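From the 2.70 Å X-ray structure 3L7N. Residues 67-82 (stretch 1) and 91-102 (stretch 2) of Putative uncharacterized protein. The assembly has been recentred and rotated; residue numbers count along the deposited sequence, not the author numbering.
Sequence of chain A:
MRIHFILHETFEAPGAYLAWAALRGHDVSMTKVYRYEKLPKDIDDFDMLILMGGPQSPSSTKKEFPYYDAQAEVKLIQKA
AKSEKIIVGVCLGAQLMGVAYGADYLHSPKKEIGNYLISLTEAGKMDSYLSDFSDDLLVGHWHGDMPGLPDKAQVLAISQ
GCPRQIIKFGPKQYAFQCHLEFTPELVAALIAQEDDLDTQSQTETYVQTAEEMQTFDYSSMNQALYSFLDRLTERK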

# COMPACT_ATOMS: atom_id res chain seq x y z
N TYR A 67 2.16 -7.65 -19.06
CA TYR A 67 3.50 -7.55 -18.34
C TYR A 67 3.38 -7.99 -16.90
O TYR A 67 4.37 -8.09 -16.18
N TYR A 68 2.16 -8.20 -16.47
CA TYR A 68 1.85 -8.41 -15.07
C TYR A 68 1.77 -9.86 -14.79
O TYR A 68 1.04 -10.55 -15.43
N ASP A 69 2.49 -10.33 -13.78
CA ASP A 69 2.49 -11.76 -13.42
C ASP A 69 2.29 -11.88 -11.89
O ASP A 69 3.24 -11.81 -11.12
N ALA A 70 1.02 -11.94 -11.46
CA ALA A 70 0.67 -11.91 -10.04
C ALA A 70 1.29 -13.08 -9.34
O ALA A 70 1.78 -12.96 -8.24
N GLN A 71 1.32 -14.22 -10.02
CA GLN A 71 1.95 -15.42 -9.47
C GLN A 71 3.41 -15.17 -9.09
O GLN A 71 3.85 -15.58 -8.02
N ALA A 72 4.16 -14.52 -9.98
CA ALA A 72 5.56 -14.26 -9.74
C ALA A 72 5.74 -13.28 -8.62
O ALA A 72 6.63 -13.45 -7.80
N GLU A 73 4.86 -12.26 -8.54
CA GLU A 73 4.94 -11.33 -7.41
C GLU A 73 4.63 -11.98 -6.08
O GLU A 73 5.41 -11.77 -5.05
N VAL A 74 3.59 -12.85 -6.07
CA VAL A 74 3.30 -13.69 -4.87
C VAL A 74 4.52 -14.56 -4.45
O VAL A 74 4.97 -14.52 -3.28
N LYS A 75 5.11 -15.26 -5.38
CA LYS A 75 6.27 -16.06 -5.01
C LYS A 75 7.39 -15.20 -4.51
O LYS A 75 8.13 -15.59 -3.60
N LEU A 76 7.57 -14.03 -5.12
CA LEU A 76 8.70 -13.16 -4.70
C LEU A 76 8.46 -12.72 -3.22
O LEU A 76 9.40 -12.80 -2.36
N ILE A 77 7.19 -12.36 -2.88
CA ILE A 77 6.85 -12.07 -1.46
C ILE A 77 7.18 -13.29 -0.52
O ILE A 77 7.84 -13.14 0.50
N GLN A 78 6.76 -14.47 -0.91
CA GLN A 78 7.00 -15.61 -0.09
C GLN A 78 8.46 -15.87 0.12
O GLN A 78 8.87 -16.20 1.28
N LYS A 79 9.29 -15.80 -0.98
CA LYS A 79 10.77 -15.93 -0.84
C LYS A 79 11.26 -14.90 0.09
O LYS A 79 12.06 -15.18 0.98
N ALA A 80 10.76 -13.69 -0.04
CA ALA A 80 11.27 -12.63 0.77
C ALA A 80 10.96 -12.90 2.29
O ALA A 80 11.87 -12.93 3.12
N ALA A 81 9.68 -13.17 2.59
CA ALA A 81 9.22 -13.53 3.97
C ALA A 81 10.04 -14.68 4.55
O ALA A 81 10.45 -14.63 5.72
N LYS A 82 10.28 -15.70 3.73
CA LYS A 82 10.92 -16.84 4.18
C LYS A 82 12.34 -16.55 4.52
O LYS A 82 12.90 -17.26 5.30
N CYS A 91 -2.05 -1.02 -1.06
CA CYS A 91 -3.18 -1.37 -1.89
C CYS A 91 -2.94 -2.66 -2.63
O CYS A 91 -2.85 -3.66 -2.01
N LEU A 92 -2.81 -2.68 -3.94
CA LEU A 92 -2.57 -3.99 -4.60
C LEU A 92 -1.39 -4.74 -3.95
O LEU A 92 -1.49 -5.91 -3.66
N GLY A 93 -0.35 -4.03 -3.61
CA GLY A 93 0.73 -4.65 -2.87
C GLY A 93 0.28 -5.35 -1.56
O GLY A 93 0.82 -6.39 -1.19
N ALA A 94 -0.72 -4.75 -0.86
CA ALA A 94 -1.21 -5.29 0.43
C ALA A 94 -2.05 -6.57 0.19
O ALA A 94 -2.01 -7.49 0.96
N GLN A 95 -2.69 -6.63 -0.97
CA GLN A 95 -3.49 -7.76 -1.35
C GLN A 95 -2.65 -8.92 -1.82
O GLN A 95 -3.02 -10.08 -1.59
N LEU A 96 -1.52 -8.64 -2.50
CA LEU A 96 -0.62 -9.74 -2.87
C LEU A 96 0.06 -10.31 -1.62
O LEU A 96 0.29 -11.48 -1.52
N MET A 97 0.35 -9.48 -0.65
CA MET A 97 0.82 -10.03 0.60
C MET A 97 -0.22 -11.00 1.24
O MET A 97 0.14 -12.11 1.66
N GLY A 98 -1.50 -10.63 1.22
CA GLY A 98 -2.51 -11.48 1.73
C GLY A 98 -2.45 -12.87 1.08
O GLY A 98 -2.40 -13.93 1.80
N VAL A 99 -2.44 -12.87 -0.27
CA VAL A 99 -2.40 -14.10 -1.02
C VAL A 99 -1.17 -14.83 -0.67
O VAL A 99 -1.22 -15.99 -0.45
N ALA A 100 -0.05 -14.13 -0.56
CA ALA A 100 1.22 -14.81 -0.32
C ALA A 100 1.17 -15.59 0.98
O ALA A 100 1.78 -16.62 1.10
N TYR A 101 0.41 -15.06 1.94
CA TYR A 101 0.33 -15.60 3.33
C TYR A 101 -0.91 -16.51 3.55
O TYR A 101 -1.21 -16.87 4.71
N GLY A 102 -1.63 -16.85 2.45
CA GLY A 102 -2.55 -17.91 2.46
C GLY A 102 -3.99 -17.48 2.35
O GLY A 102 -4.85 -18.30 2.31

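This is an apolar helix-to-helix contact, in which helix 70-82 and helix 92-100 cross at -70° and approach to 8.7 Å between axes. The backbones come nearest at Val 74 and Ala 100, whose CA atoms lie 5.1 Å apart. The small side chain of Ala 100 points toward stretch 1, and its CB lies 3.5 Å from Ile 77 CG2 and 3.9 Å from Val 74 CG1.

Leu 96 (chi1 m, chi2 t) is the knob of this contact. It points toward stretch 1 and sits among Ala 70, Glu 73, Val 74 and Ile 77. Its CD2 is 3.9 Å from Val 74 CG2, and its CD1 is 3.7 Å from Glu 73 OE1, which is hydrogen-bonded elsewhere in the structure. Ile 77 (chi1 m) points back toward stretch 2, with CD1 3.8 Å from Leu 96 CB. The CA-to-CB bond of Val 74 (chi1 t) points sideways, yet its CG2 lies 4.0 Å from Val 99 CG1.

Two tyrosines extend the contact. Tyr 68 (chi1 t) brings OH to 3.8 Å from Leu 92 CD1. Tyr 101 (chi1 m) starts sideways, but its end comes nearer, placing OH 3.2 Å from Ala 81 CB. No clear hydrogen bond links the stretches. Within stretch 1, Asp 69 OD1 caps the helix by accepting from Ala 72 N at 3.1 Å.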

# COMPACT_ATOMS: atom_id res chain seq x y z
CB TYR A 67 3.98 -6.12 -18.36
CG TYR A 67 2.95 -5.14 -17.78
CD1 TYR A 67 2.79 -4.99 -16.40
CD2 TYR A 67 2.06 -4.41 -18.62
CE1 TYR A 67 1.83 -4.15 -15.86
CE2 TYR A 67 1.12 -3.55 -18.09
CZ TYR A 67 1.01 -3.45 -16.69
OH TYR A 67 0.07 -2.62 -16.13
CB TYR A 68 0.51 -7.81 -14.81
CG TYR A 68 -0.02 -8.02 -13.45
CD1 TYR A 68 -1.19 -8.70 -13.25
CD2 TYR A 68 0.63 -7.47 -12.34
CE1 TYR A 68 -1.69 -8.85 -12.02
CE2 TYR A 68 0.12 -7.61 -11.12
CZ TYR A 68 -1.03 -8.29 -10.94
OH TYR A 68 -1.54 -8.43 -9.68
CB ASP A 69 3.80 -12.39 -13.85
CG ASP A 69 3.86 -13.89 -13.63
OD1 ASP A 69 3.02 -14.45 -12.90
OD2 ASP A 69 4.79 -14.51 -14.20
CB ALA A 70 -0.73 -11.93 -9.88
CB GLN A 71 1.85 -16.57 -10.47
CG GLN A 71 1.11 -17.79 -9.94
CD GLN A 71 0.96 -17.77 -8.43
OE1 GLN A 71 1.89 -18.12 -7.71
NE2 GLN A 71 -0.21 -17.36 -7.96
CB ALA A 72 6.20 -13.78 -10.96
CB GLU A 73 4.11 -10.10 -7.64
CG GLU A 73 4.37 -9.54 -8.98
CD GLU A 73 3.98 -8.04 -9.16
OE1 GLU A 73 3.80 -7.29 -8.14
OE2 GLU A 73 3.85 -7.64 -10.36
CB VAL A 74 2.06 -14.56 -5.04
CG1 VAL A 74 1.92 -15.50 -3.85
CG2 VAL A 74 0.78 -13.69 -5.22
CB LYS A 75 6.75 -16.93 -6.16
CG LYS A 75 5.71 -17.85 -6.69
CD LYS A 75 6.34 -19.25 -7.06
CE LYS A 75 5.31 -20.13 -7.86
NZ LYS A 75 6.00 -20.78 -9.02
CB LEU A 76 8.87 -11.97 -5.65
CG LEU A 76 9.72 -10.86 -5.12
CD1 LEU A 76 11.15 -11.17 -5.25
CD2 LEU A 76 9.41 -9.61 -5.84
CB ILE A 77 5.43 -11.66 -1.27
CG1 ILE A 77 5.20 -10.26 -1.78
CG2 ILE A 77 5.08 -11.67 0.19
CD1 ILE A 77 3.86 -10.09 -2.35
CB GLN A 78 6.35 -16.80 -0.68
CG GLN A 78 4.93 -16.73 -0.68
CD GLN A 78 4.37 -17.74 -1.52
OE1 GLN A 78 3.21 -18.03 -1.44
NE2 GLN A 78 5.18 -18.32 -2.35
CB LYS A 79 11.50 -15.81 -2.20
CG LYS A 79 11.05 -16.94 -3.28
CD LYS A 79 12.09 -17.07 -4.51
CE LYS A 79 13.59 -17.58 -4.04
NZ LYS A 79 14.78 -16.92 -4.85
CB ALA A 80 10.70 -11.24 0.29
CB ALA A 81 7.73 -13.90 3.95
CB LYS A 82 10.79 -17.99 3.19
CG LYS A 82 11.44 -19.30 3.68
CD LYS A 82 11.29 -20.50 2.62
CE LYS A 82 12.55 -20.57 1.59
NZ LYS A 82 12.17 -20.01 0.19
CB CYS A 91 -3.71 -0.15 -2.69
SG CYS A 91 -4.10 -0.26 -4.40
CB LEU A 92 -2.39 -3.85 -6.10
CG LEU A 92 -1.74 -5.05 -6.80
CD1 LEU A 92 -2.61 -6.25 -6.76
CD2 LEU A 92 -1.37 -4.71 -8.22
CB ALA A 94 -1.95 -4.33 1.11
CB GLN A 95 -4.51 -7.33 -2.41
CG GLN A 95 -5.47 -6.30 -1.84
CD GLN A 95 -6.21 -5.42 -2.89
OE1 GLN A 95 -6.43 -5.81 -4.05
NE2 GLN A 95 -6.63 -4.23 -2.45
CB LEU A 96 0.43 -9.32 -3.91
CG LEU A 96 -0.11 -8.91 -5.29
CD1 LEU A 96 0.84 -8.03 -5.99
CD2 LEU A 96 -0.40 -10.08 -6.12
CB MET A 97 1.24 -8.97 1.55
CG MET A 97 2.37 -8.21 1.05
SD MET A 97 2.89 -7.08 2.25
CE MET A 97 3.57 -8.17 3.44
CB VAL A 99 -2.46 -13.85 -2.52
CG1 VAL A 99 -2.35 -15.12 -3.28
CG2 VAL A 99 -3.73 -13.18 -2.87
CB ALA A 100 2.35 -13.85 -0.31
CB TYR A 101 0.27 -14.46 4.32
CG TYR A 101 1.63 -13.92 4.67
CD1 TYR A 101 2.42 -14.58 5.59
CD2 TYR A 101 2.15 -12.76 4.04
CE1 TYR A 101 3.71 -14.08 5.96
CE2 TYR A 101 3.41 -12.26 4.41
CZ TYR A 101 4.19 -12.95 5.37
OH TYR A 101 5.42 -12.53 5.73